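Local coordinates for protein GCN5-related N-acetyltransferase (PDB 3G3S) that probably transfers an acetyl group from acetyl-coenzyme A to an amine, as GCN5-related N-acetyltransferases do, at residues A[18-23]-A[177-182]; A[58-63]-A[79-84]; A[96-101]-A[240-245]. All coordinates share one frame; numbering follows the deposited sequence.

Interaction 3, the antiparallel pairing of 96-101 with 240-245, touches both of the others, its centre about 18 Å from that of interaction 1 and about 17 Å from that of interaction 2. It meets interaction 1 where Glu18 OE2 packs 3.3 Å from Tyr243 CE2, and both reach the same mixed sheet. It meets interaction 2 through the amide of Gln244, whose OE1 lies 2.7 Å from Ser83 OG in a probable hydrogen bond. Interactions 1 and 2 do not touch. A 1,2-ethanediol, probably from the crystallisation liquor, is held by Arg99 of interaction 3 and lies about 3 Å from the nearest side-chain atom of Tyr178 in interaction 1; it may mark a pocket.

Interaction 1: A[18-23]-A[177-182]; sequences ETIIWT and SYASYS
Thr23 OG1 donates to the carbonyl oxygen of Ser180 at 2.8 Å, the one hydrogen bond between 18-23 and 177-182. The hydroxyl comes from above the carbonyl plane, 61° out of it, with OG1 anti to the threonine's own carbonyl carbon (chi1 -68°). Threonine suits the place because its hydroxyl serves this carbonyl while the rest of its side chain packs on Met29 and Tyr47.

One face of the Tyr181 ring receives the edge of Trp22: Trp22 CE3 lies 3.4 Å from Tyr181 CE2, the planes are 74° apart, and the pair is a T-shaped stack of side chains that point the same way. A face of the indole is covered in turn by the start of its own helix, Thr19 CA and the carbonyl oxygen of the N-cap residue Glu18. Thr19 crosses Tyr181 at about a right angle, its CB 3.6 Å from Tyr181 CE1, while its OG1 is bonded to Glu186 on strand 184-191.

Where the chain turns a corner at Tyr178, Ile20 reaches with CD1 to Tyr178 CD2 (3.9 Å) and with CG1 to the methyl of Ala179; Tyr178 OH is bonded to Ser51. The small alanine suits a site facing the helix. Aromatic and aliphatic packing therefore carries most of this buried contact, while a single hydroxyl ties helix 19-26 to the main chain near the end of strand 170-181.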
ATOM      1  N   GLU A  18       5.016  -1.041  14.600  1.00 19.86           N
ATOM      2  CA  GLU A  18       6.336  -1.482  14.201  1.00 21.28           C
ATOM      3  C   GLU A  18       6.354  -1.533  12.677  1.00 21.51           C
ATOM      4  O   GLU A  18       5.599  -2.283  12.067  1.00 18.18           O
ATOM      5  CB  GLU A  18       6.662  -2.835  14.811  1.00 24.40           C
ATOM      6  CG  GLU A  18       6.963  -2.756  16.286  1.00 22.57           C
ATOM      7  CD  GLU A  18       8.321  -2.165  16.614  1.00 12.69           C
ATOM      8  OE1 GLU A  18       9.073  -1.779  15.700  1.00 24.07           O
ATOM      9  OE2 GLU A  18       8.661  -2.178  17.826  1.00 15.18           O
ATOM     10  N   THR A  19       7.252  -0.770  12.051  1.00 19.74           N
ATOM     11  CA  THR A  19       7.175  -0.615  10.600  1.00 19.93           C
ATOM     12  C   THR A  19       7.448  -1.887   9.809  1.00 22.77           C
ATOM     13  O   THR A  19       7.000  -1.999   8.694  1.00 25.22           O
ATOM     14  CB  THR A  19       8.037   0.563  10.063  1.00 22.15           C
ATOM     15  OG1 THR A  19       9.401   0.181   9.924  1.00 21.65           O
ATOM     16  CG2 THR A  19       7.873   1.835  10.968  1.00 20.10           C
ATOM     17  N   ILE A  20       8.166  -2.844  10.385  1.00 23.13           N
ATOM     18  CA  ILE A  20       8.444  -4.103   9.688  1.00 20.02           C
ATOM     19  C   ILE A  20       7.132  -4.889   9.608  1.00 19.56           C
ATOM     20  O   ILE A  20       6.916  -5.665   8.651  1.00 24.06           O
ATOM     21  CB  ILE A  20       9.551  -4.888  10.392  1.00 21.51           C
ATOM     22  CG1 ILE A  20      10.903  -4.190  10.216  1.00 20.85           C
ATOM     23  CG2 ILE A  20       9.616  -6.393   9.879  1.00 15.04           C
ATOM     24  CD1 ILE A  20      11.952  -4.579  11.229  1.00 18.54           C
ATOM     25  N   ILE A  21       6.267  -4.748  10.611  1.00 18.05           N
ATOM     26  CA  ILE A  21       4.943  -5.370  10.484  1.00 20.34           C
ATOM     27  C   ILE A  21       4.236  -4.673   9.310  1.00 20.16           C
ATOM     28  O   ILE A  21       3.624  -5.289   8.459  1.00 17.74           O
ATOM     29  CB  ILE A  21       4.063  -5.287  11.762  1.00 22.77           C
ATOM     30  CG1 ILE A  21       4.754  -5.883  12.990  1.00 19.97           C
ATOM     31  CG2 ILE A  21       2.674  -5.988  11.501  1.00 19.56           C
ATOM     32  CD1 ILE A  21       4.012  -5.605  14.302  1.00 18.78           C
ATOM     33  N   TRP A  22       4.315  -3.348   9.256  1.00 19.79           N
ATOM     34  CA  TRP A  22       3.731  -2.635   8.118  1.00 18.58           C
ATOM     35  C   TRP A  22       4.307  -3.125   6.781  1.00 19.35           C
ATOM     36  O   TRP A  22       3.562  -3.345   5.810  1.00 21.39           O
ATOM     37  CB  TRP A  22       3.932  -1.098   8.242  1.00 19.96           C
ATOM     38  CG  TRP A  22       3.467  -0.515   9.516  1.00 22.59           C
ATOM     39  CD1 TRP A  22       2.632  -1.072  10.436  1.00 21.54           C
ATOM     40  CD2 TRP A  22       3.730   0.822   9.984  1.00 23.01           C
ATOM     41  NE1 TRP A  22       2.410  -0.194  11.469  1.00 28.04           N
ATOM     42  CE2 TRP A  22       3.053   0.981  11.199  1.00 23.26           C
ATOM     43  CE3 TRP A  22       4.494   1.869   9.498  1.00 24.31           C
ATOM     44  CZ2 TRP A  22       3.112   2.149  11.943  1.00 25.48           C
ATOM     45  CZ3 TRP A  22       4.557   3.035  10.232  1.00 24.17           C
ATOM     46  CH2 TRP A  22       3.865   3.170  11.437  1.00 25.59           C
ATOM     47  N   THR A  23       5.624  -3.305   6.713  1.00 17.99           N
ATOM     48  CA  THR A  23       6.248  -3.826   5.518  1.00 20.48           C
ATOM     49  C   THR A  23       5.584  -5.143   5.106  1.00 20.67           C
ATOM     50  O   THR A  23       5.095  -5.303   3.966  1.00 21.58           O
ATOM     51  CB  THR A  23       7.734  -4.021   5.759  1.00 18.84           C
ATOM     52  OG1 THR A  23       8.334  -2.709   5.899  1.00 17.73           O
ATOM     53  CG2 THR A  23       8.472  -4.820   4.592  1.00 19.85           C
ATOM     54  N   SER A 177      18.695   1.367   5.543  1.00 25.52           N
ATOM     55  CA  SER A 177      17.375   0.849   5.662  1.00 24.38           C
ATOM     56  C   SER A 177      17.412  -0.667   5.857  1.00 22.22           C
ATOM     57  O   SER A 177      17.779  -1.382   4.941  1.00 21.96           O
ATOM     58  CB  SER A 177      16.584   1.175   4.407  1.00 23.99           C
ATOM     59  OG  SER A 177      17.304   0.795   3.264  1.00 23.37           O
ATOM     60  N   TYR A 178      17.054  -1.126   7.051  1.00 21.42           N
ATOM     61  CA  TYR A 178      16.896  -2.571   7.309  1.00 22.08           C
ATOM     62  C   TYR A 178      15.670  -3.106   6.546  1.00 23.02           C
ATOM     63  O   TYR A 178      15.599  -4.298   6.091  1.00 24.18           O
ATOM     64  CB  TYR A 178      16.680  -2.767   8.798  1.00 23.03           C
ATOM     65  CG  TYR A 178      16.607  -4.228   9.255  1.00 20.90           C
ATOM     66  CD1 TYR A 178      17.778  -4.936   9.580  1.00 30.06           C
ATOM     67  CD2 TYR A 178      15.398  -4.868   9.414  1.00 25.28           C
ATOM     68  CE1 TYR A 178      17.720  -6.267  10.020  1.00 30.00           C
ATOM     69  CE2 TYR A 178      15.335  -6.216   9.849  1.00 31.05           C
ATOM     70  CZ  TYR A 178      16.495  -6.896  10.153  1.00 33.34           C
ATOM     71  OH  TYR A 178      16.417  -8.209  10.587  1.00 34.48           O
ATOM     72  N   ALA A 179      14.687  -2.216   6.441  1.00 23.51           N
ATOM     73  CA  ALA A 179      13.449  -2.415   5.732  1.00 24.05           C
ATOM     74  C   ALA A 179      12.895  -1.048   5.300  1.00 22.23           C
ATOM     75  O   ALA A 179      13.316   0.031   5.780  1.00 25.56           O
ATOM     76  CB  ALA A 179      12.434  -3.149   6.615  1.00 21.73           C
ATOM     77  N   SER A 180      11.935  -1.148   4.400  1.00 25.01           N
ATOM     78  CA  SER A 180      11.207  -0.041   3.783  1.00 25.68           C
ATOM     79  C   SER A 180       9.723  -0.335   3.796  1.00 25.66           C
ATOM     80  O   SER A 180       9.309  -1.498   3.611  1.00 24.77           O
ATOM     81  CB  SER A 180      11.596   0.087   2.306  1.00 25.22           C
ATOM     82  OG  SER A 180      12.967   0.186   2.136  1.00 25.69           O
ATOM     83  N   TYR A 181       8.922   0.703   3.975  1.00 23.11           N
ATOM     84  CA  TYR A 181       7.473   0.579   3.834  1.00 23.30           C
ATOM     85  C   TYR A 181       7.034   1.767   2.969  1.00 24.61           C
ATOM     86  O   TYR A 181       7.862   2.576   2.585  1.00 25.04           O
ATOM     87  CB  TYR A 181       6.751   0.483   5.170  1.00 21.00           C
ATOM     88  CG  TYR A 181       6.848   1.707   6.039  1.00 26.71           C
ATOM     89  CD1 TYR A 181       8.002   1.971   6.759  1.00 25.54           C
ATOM     90  CD2 TYR A 181       5.782   2.596   6.149  1.00 26.62           C
ATOM     91  CE1 TYR A 181       8.102   3.115   7.558  1.00 25.10           C
ATOM     92  CE2 TYR A 181       5.877   3.730   6.951  1.00 29.77           C
ATOM     93  CZ  TYR A 181       7.042   3.971   7.657  1.00 23.58           C
ATOM     94  OH  TYR A 181       7.150   5.097   8.462  1.00 27.88           O
ATOM     95  N   SER A 182       5.753   1.844   2.668  1.00 25.57           N
ATOM     96  CA  SER A 182       5.193   2.845   1.764  1.00 26.38           C
ATOM     97  C   SER A 182       5.638   4.270   2.036  1.00 27.72           C
ATOM     98  O   SER A 182       5.898   5.015   1.111  1.00 29.59           O
ATOM     99  CB  SER A 182       3.660   2.766   1.824  1.00 27.71           C
ATOM    100  OG  SER A 182       3.187   2.847   3.165  1.00 26.79           O
TER

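Interaction 2: A[58-63]-A[79-84]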
ATOM      1  N   GLY A  58      -2.084 -12.373  17.782  1.00 23.01           N
ATOM      2  CA  GLY A  58      -3.260 -13.207  18.012  1.00 22.47           C
ATOM      3  C   GLY A  58      -3.046 -14.243  19.112  1.00 22.02           C
ATOM      4  O   GLY A  58      -2.301 -14.028  20.038  1.00 22.10           O
ATOM      5  N   GLN A  59      -3.781 -15.346  19.044  1.00 22.54           N
ATOM      6  CA  GLN A  59      -3.624 -16.394  20.005  1.00 21.70           C
ATOM      7  C   GLN A  59      -2.270 -17.045  19.774  1.00 20.75           C
ATOM      8  O   GLN A  59      -1.831 -17.168  18.625  1.00 21.92           O
ATOM      9  CB  GLN A  59      -4.750 -17.436  19.858  1.00 20.44           C
ATOM     10  CG  GLN A  59      -6.126 -16.886  20.192  1.00 23.80           C
ATOM     11  CD  GLN A  59      -6.267 -16.415  21.654  1.00 24.76           C
ATOM     12  OE1 GLN A  59      -5.736 -17.037  22.583  1.00 26.83           O
ATOM     13  NE2 GLN A  59      -6.997 -15.319  21.857  1.00 24.66           N
ATOM     14  N   PRO A  60      -1.587 -17.439  20.862  1.00 20.71           N
ATOM     15  CA  PRO A  60      -0.305 -18.146  20.754  1.00 22.75           C
ATOM     16  C   PRO A  60      -0.538 -19.442  20.044  1.00 24.06           C
ATOM     17  O   PRO A  60      -1.567 -20.071  20.271  1.00 25.45           O
ATOM     18  CB  PRO A  60       0.095 -18.418  22.202  1.00 22.39           C
ATOM     19  CG  PRO A  60      -0.696 -17.472  22.996  1.00 29.17           C
ATOM     20  CD  PRO A  60      -1.976 -17.223  22.260  1.00 23.69           C
ATOM     21  N   HIS A  61       0.387 -19.786  19.160  1.00 24.03           N
ATOM     22  CA  HIS A  61       0.305 -20.972  18.333  1.00 22.23           C
ATOM     23  C   HIS A  61       1.702 -21.541  18.064  1.00 22.90           C
ATOM     24  O   HIS A  61       2.525 -20.894  17.440  1.00 26.66           O
ATOM     25  CB  HIS A  61      -0.363 -20.640  17.005  1.00 24.04           C
ATOM     26  CG  HIS A  61      -0.927 -21.844  16.341  1.00 30.51           C
ATOM     27  ND1 HIS A  61      -0.130 -22.825  15.799  1.00 39.92           N
ATOM     28  CD2 HIS A  61      -2.200 -22.273  16.208  1.00 36.48           C
ATOM     29  CE1 HIS A  61      -0.893 -23.797  15.334  1.00 40.80           C
ATOM     30  NE2 HIS A  61      -2.152 -23.483  15.559  1.00 42.58           N
ATOM     31  N   ARG A  62       1.946 -22.788  18.463  1.00 26.25           N
ATOM     32  CA  ARG A  62       3.290 -23.325  18.366  1.00 26.07           C
ATOM     33  C   ARG A  62       3.748 -23.571  16.932  1.00 25.41           C
ATOM     34  O   ARG A  62       4.946 -23.514  16.669  1.00 28.03           O
ATOM     35  CB  ARG A  62       3.454 -24.568  19.249  1.00 29.29           C
ATOM     36  CG  ARG A  62       2.609 -25.730  18.819  1.00 39.56           C
ATOM     37  CD  ARG A  62       2.804 -26.949  19.720  1.00 50.33           C
ATOM     38  NE  ARG A  62       2.520 -26.685  21.139  1.00 57.50           N
ATOM     39  CZ  ARG A  62       3.380 -26.788  22.155  1.00 59.16           C
ATOM     40  NH1 ARG A  62       2.959 -26.496  23.384  1.00 64.34           N
ATOM     41  NH2 ARG A  62       4.637 -27.209  21.980  1.00 64.59           N
ATOM     42  N   ASP A  63       2.838 -23.785  15.984  1.00 24.92           N
ATOM     43  CA  ASP A  63       3.285 -23.997  14.614  1.00 26.14           C
ATOM     44  C   ASP A  63       3.918 -22.745  13.998  1.00 26.20           C
ATOM     45  O   ASP A  63       4.809 -22.860  13.144  1.00 25.63           O
ATOM     46  CB  ASP A  63       2.161 -24.502  13.736  1.00 28.23           C
ATOM     47  CG  ASP A  63       1.736 -25.923  14.078  1.00 31.92           C
ATOM     48  OD1 ASP A  63       2.327 -26.546  14.997  1.00 39.65           O
ATOM     49  OD2 ASP A  63       0.787 -26.392  13.415  1.00 50.66           O
ATOM     50  N   ASN A  79       1.878 -10.201  22.844  1.00 22.21           N
ATOM     51  CA  ASN A  79       1.359 -10.238  24.207  1.00 21.77           C
ATOM     52  C   ASN A  79       2.039 -11.288  25.089  1.00 20.64           C
ATOM     53  O   ASN A  79       2.834 -12.092  24.634  1.00 20.03           O
ATOM     54  CB  ASN A  79      -0.165 -10.433  24.156  1.00 19.06           C
ATOM     55  CG  ASN A  79      -0.564 -11.676  23.394  1.00 20.50           C
ATOM     56  OD1 ASN A  79      -0.157 -12.740  23.764  1.00 21.50           O
ATOM     57  ND2 ASN A  79      -1.330 -11.538  22.321  1.00 16.47           N
ATOM     58  N   GLN A  80       1.714 -11.245  26.370  1.00 21.63           N
ATOM     59  CA  GLN A  80       2.338 -12.101  27.355  1.00 24.39           C
ATOM     60  C   GLN A  80       1.980 -13.572  27.144  1.00 23.44           C
ATOM     61  O   GLN A  80       2.744 -14.438  27.560  1.00 24.56           O
ATOM     62  CB  GLN A  80       1.945 -11.646  28.753  1.00 23.41           C
ATOM     63  CG  GLN A  80       2.634 -12.429  29.846  1.00 28.20           C
ATOM     64  CD  GLN A  80       4.122 -12.304  29.817  1.00 30.26           C
ATOM     65  OE1 GLN A  80       4.653 -11.201  29.841  1.00 21.61           O
ATOM     66  NE2 GLN A  80       4.825 -13.444  29.832  1.00 20.93           N
ATOM     67  N   ALA A  81       0.848 -13.835  26.498  1.00 22.63           N
ATOM     68  CA  ALA A  81       0.418 -15.224  26.224  1.00 20.90           C
ATOM     69  C   ALA A  81       1.409 -15.873  25.238  1.00 22.43           C
ATOM     70  O   ALA A  81       1.778 -17.060  25.357  1.00 22.46           O
ATOM     71  CB  ALA A  81      -0.996 -15.260  25.688  1.00 22.64           C
ATOM     72  N   TRP A  82       1.835 -15.096  24.254  1.00 21.93           N
ATOM     73  CA  TRP A  82       2.878 -15.547  23.356  1.00 22.01           C
ATOM     74  C   TRP A  82       4.210 -15.757  24.094  1.00 22.25           C
ATOM     75  O   TRP A  82       4.852 -16.775  23.915  1.00 22.01           O
ATOM     76  CB  TRP A  82       3.076 -14.562  22.226  1.00 21.32           C
ATOM     77  CG  TRP A  82       2.198 -14.718  21.041  1.00 18.97           C
ATOM     78  CD1 TRP A  82       1.121 -13.968  20.715  1.00 15.34           C
ATOM     79  CD2 TRP A  82       2.331 -15.691  20.014  1.00 19.93           C
ATOM     80  NE1 TRP A  82       0.609 -14.357  19.536  1.00 20.63           N
ATOM     81  CE2 TRP A  82       1.302 -15.452  19.088  1.00 19.69           C
ATOM     82  CE3 TRP A  82       3.215 -16.760  19.794  1.00 23.92           C
ATOM     83  CZ2 TRP A  82       1.150 -16.209  17.918  1.00 20.94           C
ATOM     84  CZ3 TRP A  82       3.059 -17.526  18.650  1.00 15.87           C
ATOM     85  CH2 TRP A  82       2.033 -17.244  17.721  1.00 18.39           C
ATOM     86  N   SER A  83       4.611 -14.822  24.955  1.00 21.77           N
ATOM     87  CA  SER A  83       5.856 -14.979  25.704  1.00 19.40           C
ATOM     88  C   SER A  83       5.879 -16.257  26.531  1.00 21.18           C
ATOM     89  O   SER A  83       6.900 -16.929  26.615  1.00 21.02           O
ATOM     90  CB  SER A  83       6.072 -13.786  26.615  1.00 23.87           C
ATOM     91  OG  SER A  83       6.183 -12.618  25.834  1.00 19.91           O
ATOM     92  N   ASP A  84       4.749 -16.551  27.162  1.00 22.48           N
ATOM     93  CA  ASP A  84       4.615 -17.708  28.006  1.00 24.92           C
ATOM     94  C   ASP A  84       4.764 -18.958  27.174  1.00 25.22           C
ATOM     95  O   ASP A  84       5.352 -19.934  27.632  1.00 27.06           O
ATOM     96  CB  ASP A  84       3.256 -17.733  28.717  1.00 26.05           C
ATOM     97  CG  ASP A  84       3.110 -16.650  29.773  1.00 24.46           C
ATOM     98  OD1 ASP A  84       4.098 -16.018  30.164  1.00 25.98           O
ATOM     99  OD2 ASP A  84       1.986 -16.465  30.236  1.00 33.71           O
TER
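One face of the Trp82 indole is covered by the backbone of 59-61. Pro60 CA stands over the centre of the six-membered ring, 3.5 Å from its centroid and 10° off the normal, a CH-pi contact; Gln59 C lies above the same face nearer the rim, and His61 N comes 3.4 Å from Trp82 CH2. At the indole edge, in plane, is Gly58 N. Gly58 has a phi of +84°, which glycine adopts readily as the chain leaves strand 52-58.

The proline ring also reaches the helix itself, with Pro60 CG 3.5 Å from Ala81 CB; a rigid ring and a small methyl fit closely there. Leu64, Leu65 and Pro77 also pack on the tryptophan.

Both helices that begin here are capped. Asn79, with CG between its backbone N and carbonyl carbon (chi1 57°), accepts at OD1 from Trp82 N at 3.1 Å and, weakly, from Ala81 N. His61 accepts at ND1 from Asp63 N at 3.1 Å, the donor lying in the imidazole plane. Strands 52-58 and 73-77 are parallel neighbours joined through helix 62-68, so the contact brings together two N-capped helix starts that follow the C-terminal ends of the strands of a beta-alpha-beta unit.

Interaction 3: A[96-101]-A[240-245]; sequences FFTRYA and DKAYQA. With EDO (1,2-ethanediol), chain F.
Strands 96-101 and 240-245 pair antiparallel within the mixed sheet of this GNAT-family protein, Phe97-Ala245 and Arg99-Tyr243 being hydrogen-bonded pairs and Thr98-Gln244 and Tyr100-Ala242 non-hydrogen-bonded ones. At Ala101 the regular pairing is interrupted by a classic beta bulge: Asp240 and Lys241 both face Ala101, whose O accepts from Asp240 N at 2.8 Å and only weakly from Lys241 N.

On the face bearing Phe97, Arg99, Tyr243 and Ala245, Arg99 and Tyr243 lie side by side, pointing the same way. Arg99 CB sits over the tyrosine ring, 3.8 Å from its centroid, in a CH-pi contact. The arginine chain then bends at chi3 (57°), and NE donates to Tyr243 OH at 2.8 Å, the oxygen near the guanidinium plane, which is turned 51° from the ring. Asp222 OD2 ties the two together, hydrogen-bonded to Tyr243 OH and in a salt bridge with Arg99 NH2. Arginine suits this place, its aliphatic part covering a ring and its head serving several acceptors. Ala245 is small enough for its CB to lie over the Phe97 ring, 3.7 Å from Phe97 CZ, and also touch Arg99 CD.

On the other face Ala242 CB packs 3.6 Å from Thr98 CG2 and also meets the ring of Tyr100. Gln244 CG comes in plane to the edge of Phe96, 3.6 Å from Phe96 CE1, while its amide is bonded to Ser83 and Gln80. At the far end of Arg99, NH2 donates to O2 of the 1,2-ethanediol at 3.0 Å; the diol, probably from the crystallisation liquor, is also hydrogen-bonded to Glu188 OE1.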
ATOM      1  N   PHE A  96      15.862 -14.074  26.552  1.00 26.18           N
ATOM      2  CA  PHE A  96      14.859 -13.069  26.753  1.00 28.89           C
ATOM      3  C   PHE A  96      15.572 -11.761  26.941  1.00 28.04           C
ATOM      4  O   PHE A  96      16.539 -11.721  27.658  1.00 24.54           O
ATOM      5  CB  PHE A  96      14.057 -13.403  28.018  1.00 33.58           C
ATOM      6  CG  PHE A  96      13.176 -12.278  28.510  1.00 41.47           C
ATOM      7  CD1 PHE A  96      12.019 -11.920  27.798  1.00 42.95           C
ATOM      8  CD2 PHE A  96      13.489 -11.590  29.687  1.00 39.88           C
ATOM      9  CE1 PHE A  96      11.200 -10.901  28.238  1.00 39.00           C
ATOM     10  CE2 PHE A  96      12.669 -10.574  30.149  1.00 44.49           C
ATOM     11  CZ  PHE A  96      11.519 -10.228  29.423  1.00 48.56           C
ATOM     12  N   PHE A  97      15.095 -10.697  26.300  1.00 28.51           N
ATOM     13  CA  PHE A  97      15.716  -9.376  26.444  1.00 29.07           C
ATOM     14  C   PHE A  97      14.705  -8.292  26.093  1.00 28.10           C
ATOM     15  O   PHE A  97      13.598  -8.600  25.642  1.00 27.14           O
ATOM     16  CB  PHE A  97      17.021  -9.249  25.621  1.00 28.73           C
ATOM     17  CG  PHE A  97      16.821  -9.247  24.131  1.00 28.18           C
ATOM     18  CD1 PHE A  97      16.610 -10.416  23.450  1.00 21.16           C
ATOM     19  CD2 PHE A  97      16.863  -8.074  23.409  1.00 23.30           C
ATOM     20  CE1 PHE A  97      16.459 -10.422  22.106  1.00 21.55           C
ATOM     21  CE2 PHE A  97      16.683  -8.069  22.054  1.00 25.90           C
ATOM     22  CZ  PHE A  97      16.474  -9.251  21.390  1.00 26.01           C
ATOM     23  N   THR A  98      15.098  -7.036  26.325  1.00 28.67           N
ATOM     24  CA  THR A  98      14.239  -5.878  26.141  1.00 28.62           C
ATOM     25  C   THR A  98      14.735  -4.958  25.060  1.00 28.14           C
ATOM     26  O   THR A  98      15.924  -4.653  24.999  1.00 26.78           O
ATOM     27  CB  THR A  98      14.132  -5.053  27.441  1.00 30.61           C
ATOM     28  OG1 THR A  98      13.626  -5.901  28.484  1.00 39.80           O
ATOM     29  CG2 THR A  98      13.193  -3.842  27.269  1.00 21.51           C
ATOM     30  N   ARG A  99      13.818  -4.599  24.162  1.00 26.31           N
ATOM     31  CA  ARG A  99      14.070  -3.646  23.093  1.00 25.66           C
ATOM     32  C   ARG A  99      13.217  -2.440  23.438  1.00 26.03           C
ATOM     33  O   ARG A  99      12.340  -2.525  24.308  1.00 22.63           O
ATOM     34  CB  ARG A  99      13.713  -4.211  21.726  1.00 24.15           C
ATOM     35  CG  ARG A  99      14.694  -5.268  21.228  1.00 20.46           C
ATOM     36  CD  ARG A  99      14.278  -5.850  19.871  1.00 24.05           C
ATOM     37  NE  ARG A  99      14.118  -4.833  18.826  1.00 25.73           N
ATOM     38  CZ  ARG A  99      14.999  -4.544  17.888  1.00 27.61           C
ATOM     39  NH1 ARG A  99      16.170  -5.148  17.831  1.00 25.04           N
ATOM     40  NH2 ARG A  99      14.713  -3.623  16.997  1.00 32.54           N
ATOM     41  N   TYR A 100      13.500  -1.320  22.769  1.00 24.89           N
ATOM     42  CA  TYR A 100      12.843  -0.058  23.073  1.00 23.83           C
ATOM     43  C   TYR A 100      12.255   0.566  21.811  1.00 22.40           C
ATOM     44  O   TYR A 100      12.973   0.966  20.901  1.00 24.32           O
ATOM     45  CB  TYR A 100      13.845   0.897  23.773  1.00 25.03           C
ATOM     46  CG  TYR A 100      14.421   0.260  25.041  1.00 21.88           C
ATOM     47  CD1 TYR A 100      15.527  -0.561  24.966  1.00 22.61           C
ATOM     48  CD2 TYR A 100      13.828   0.448  26.306  1.00 19.74           C
ATOM     49  CE1 TYR A 100      16.054  -1.196  26.089  1.00 27.80           C
ATOM     50  CE2 TYR A 100      14.363  -0.183  27.444  1.00 24.31           C
ATOM     51  CZ  TYR A 100      15.468  -1.015  27.309  1.00 25.39           C
ATOM     52  OH  TYR A 100      16.039  -1.634  28.381  1.00 30.51           O
ATOM     53  N   ALA A 101      10.931   0.648  21.785  1.00 20.88           N
ATOM     54  CA  ALA A 101      10.222   1.240  20.698  1.00 19.47           C
ATOM     55  C   ALA A 101      10.287   2.753  20.903  1.00 19.85           C
ATOM     56  O   ALA A 101      10.333   3.215  22.027  1.00 22.96           O
ATOM     57  CB  ALA A 101       8.795   0.795  20.724  1.00 19.70           C
ATOM     58  N   ASP A 240       8.871   5.227  23.392  1.00 30.23           N
ATOM     59  CA  ASP A 240       7.470   4.853  23.456  1.00 29.57           C
ATOM     60  C   ASP A 240       7.406   3.922  24.662  1.00 31.64           C
ATOM     61  O   ASP A 240       6.916   4.294  25.727  1.00 32.13           O
ATOM     62  CB  ASP A 240       7.025   4.167  22.155  1.00 29.37           C
ATOM     63  CG  ASP A 240       5.583   3.622  22.215  1.00 31.14           C
ATOM     64  OD1 ASP A 240       4.892   3.841  23.232  1.00 28.45           O
ATOM     65  OD2 ASP A 240       5.132   2.996  21.219  1.00 31.08           O
ATOM     66  N   LYS A 241       7.956   2.727  24.531  1.00 30.25           N
ATOM     67  CA  LYS A 241       7.970   1.790  25.637  1.00 30.04           C
ATOM     68  C   LYS A 241       9.002   0.707  25.384  1.00 28.91           C
ATOM     69  O   LYS A 241       9.370   0.419  24.231  1.00 24.88           O
ATOM     70  CB  LYS A 241       6.596   1.110  25.857  1.00 32.03           C
ATOM     71  CG  LYS A 241       6.077   0.317  24.657  1.00 36.80           C
ATOM     72  CD  LYS A 241       4.821  -0.517  24.951  1.00 48.67           C
ATOM     73  CE  LYS A 241       5.163  -1.847  25.670  1.00 61.81           C
ATOM     74  NZ  LYS A 241       4.026  -2.839  25.767  1.00 69.76           N
ATOM     75  N   ALA A 242       9.442   0.124  26.490  1.00 25.99           N
ATOM     76  CA  ALA A 242      10.306  -1.012  26.493  1.00 26.32           C
ATOM     77  C   ALA A 242       9.397  -2.165  26.107  1.00 23.86           C
ATOM     78  O   ALA A 242       8.221  -2.134  26.442  1.00 21.46           O
ATOM     79  CB  ALA A 242      10.848  -1.233  27.888  1.00 27.68           C
ATOM     80  N   TYR A 243       9.902  -3.132  25.364  1.00 23.32           N
ATOM     81  CA  TYR A 243       9.073  -4.276  25.016  1.00 21.91           C
ATOM     82  C   TYR A 243       9.879  -5.582  25.025  1.00 23.97           C
ATOM     83  O   TYR A 243      11.099  -5.560  24.906  1.00 25.49           O
ATOM     84  CB  TYR A 243       8.365  -4.034  23.684  1.00 19.45           C
ATOM     85  CG  TYR A 243       9.203  -4.061  22.433  1.00 20.66           C
ATOM     86  CD1 TYR A 243       9.506  -5.247  21.818  1.00 22.18           C
ATOM     87  CD2 TYR A 243       9.604  -2.892  21.792  1.00 20.17           C
ATOM     88  CE1 TYR A 243      10.232  -5.280  20.676  1.00 16.25           C
ATOM     89  CE2 TYR A 243      10.344  -2.937  20.611  1.00 13.84           C
ATOM     90  CZ  TYR A 243      10.643  -4.147  20.072  1.00 27.34           C
ATOM     91  OH  TYR A 243      11.337  -4.264  18.907  1.00 24.16           O
ATOM     92  N   GLN A 244       9.176  -6.700  25.201  1.00 23.57           N
ATOM     93  CA  GLN A 244       9.798  -8.017  25.242  1.00 25.66           C
ATOM     94  C   GLN A 244      10.216  -8.570  23.880  1.00 23.14           C
ATOM     95  O   GLN A 244       9.464  -8.509  22.910  1.00 24.80           O
ATOM     96  CB  GLN A 244       8.847  -9.059  25.873  1.00 28.00           C
ATOM     97  CG  GLN A 244       8.431  -8.768  27.337  1.00 30.52           C
ATOM     98  CD  GLN A 244       7.668  -9.916  27.994  1.00 36.44           C
ATOM     99  OE1 GLN A 244       7.582 -11.027  27.447  1.00 40.49           O
ATOM    100  NE2 GLN A 244       7.109  -9.650  29.185  1.00 32.01           N
ATOM    101  N   ALA A 245      11.400  -9.171  23.842  1.00 24.47           N
ATOM    102  CA  ALA A 245      11.923  -9.814  22.639  1.00 24.27           C
ATOM    103  C   ALA A 245      12.692 -11.059  23.054  1.00 26.46           C
ATOM    104  O   ALA A 245      13.128 -11.173  24.225  1.00 24.71           O
ATOM    105  CB  ALA A 245      12.829  -8.842  21.811  1.00 22.05           C
TER
HETATM  106  C1  EDO F 252      16.361  -3.343  12.499  1.00 42.39           C
HETATM  107  O1  EDO F 252      17.545  -3.024  13.238  1.00 53.44           O
HETATM  108  C2  EDO F 252      15.112  -3.141  13.345  1.00 33.78           C
HETATM  109  O2  EDO F 252      15.370  -2.216  14.409  1.00 29.51           O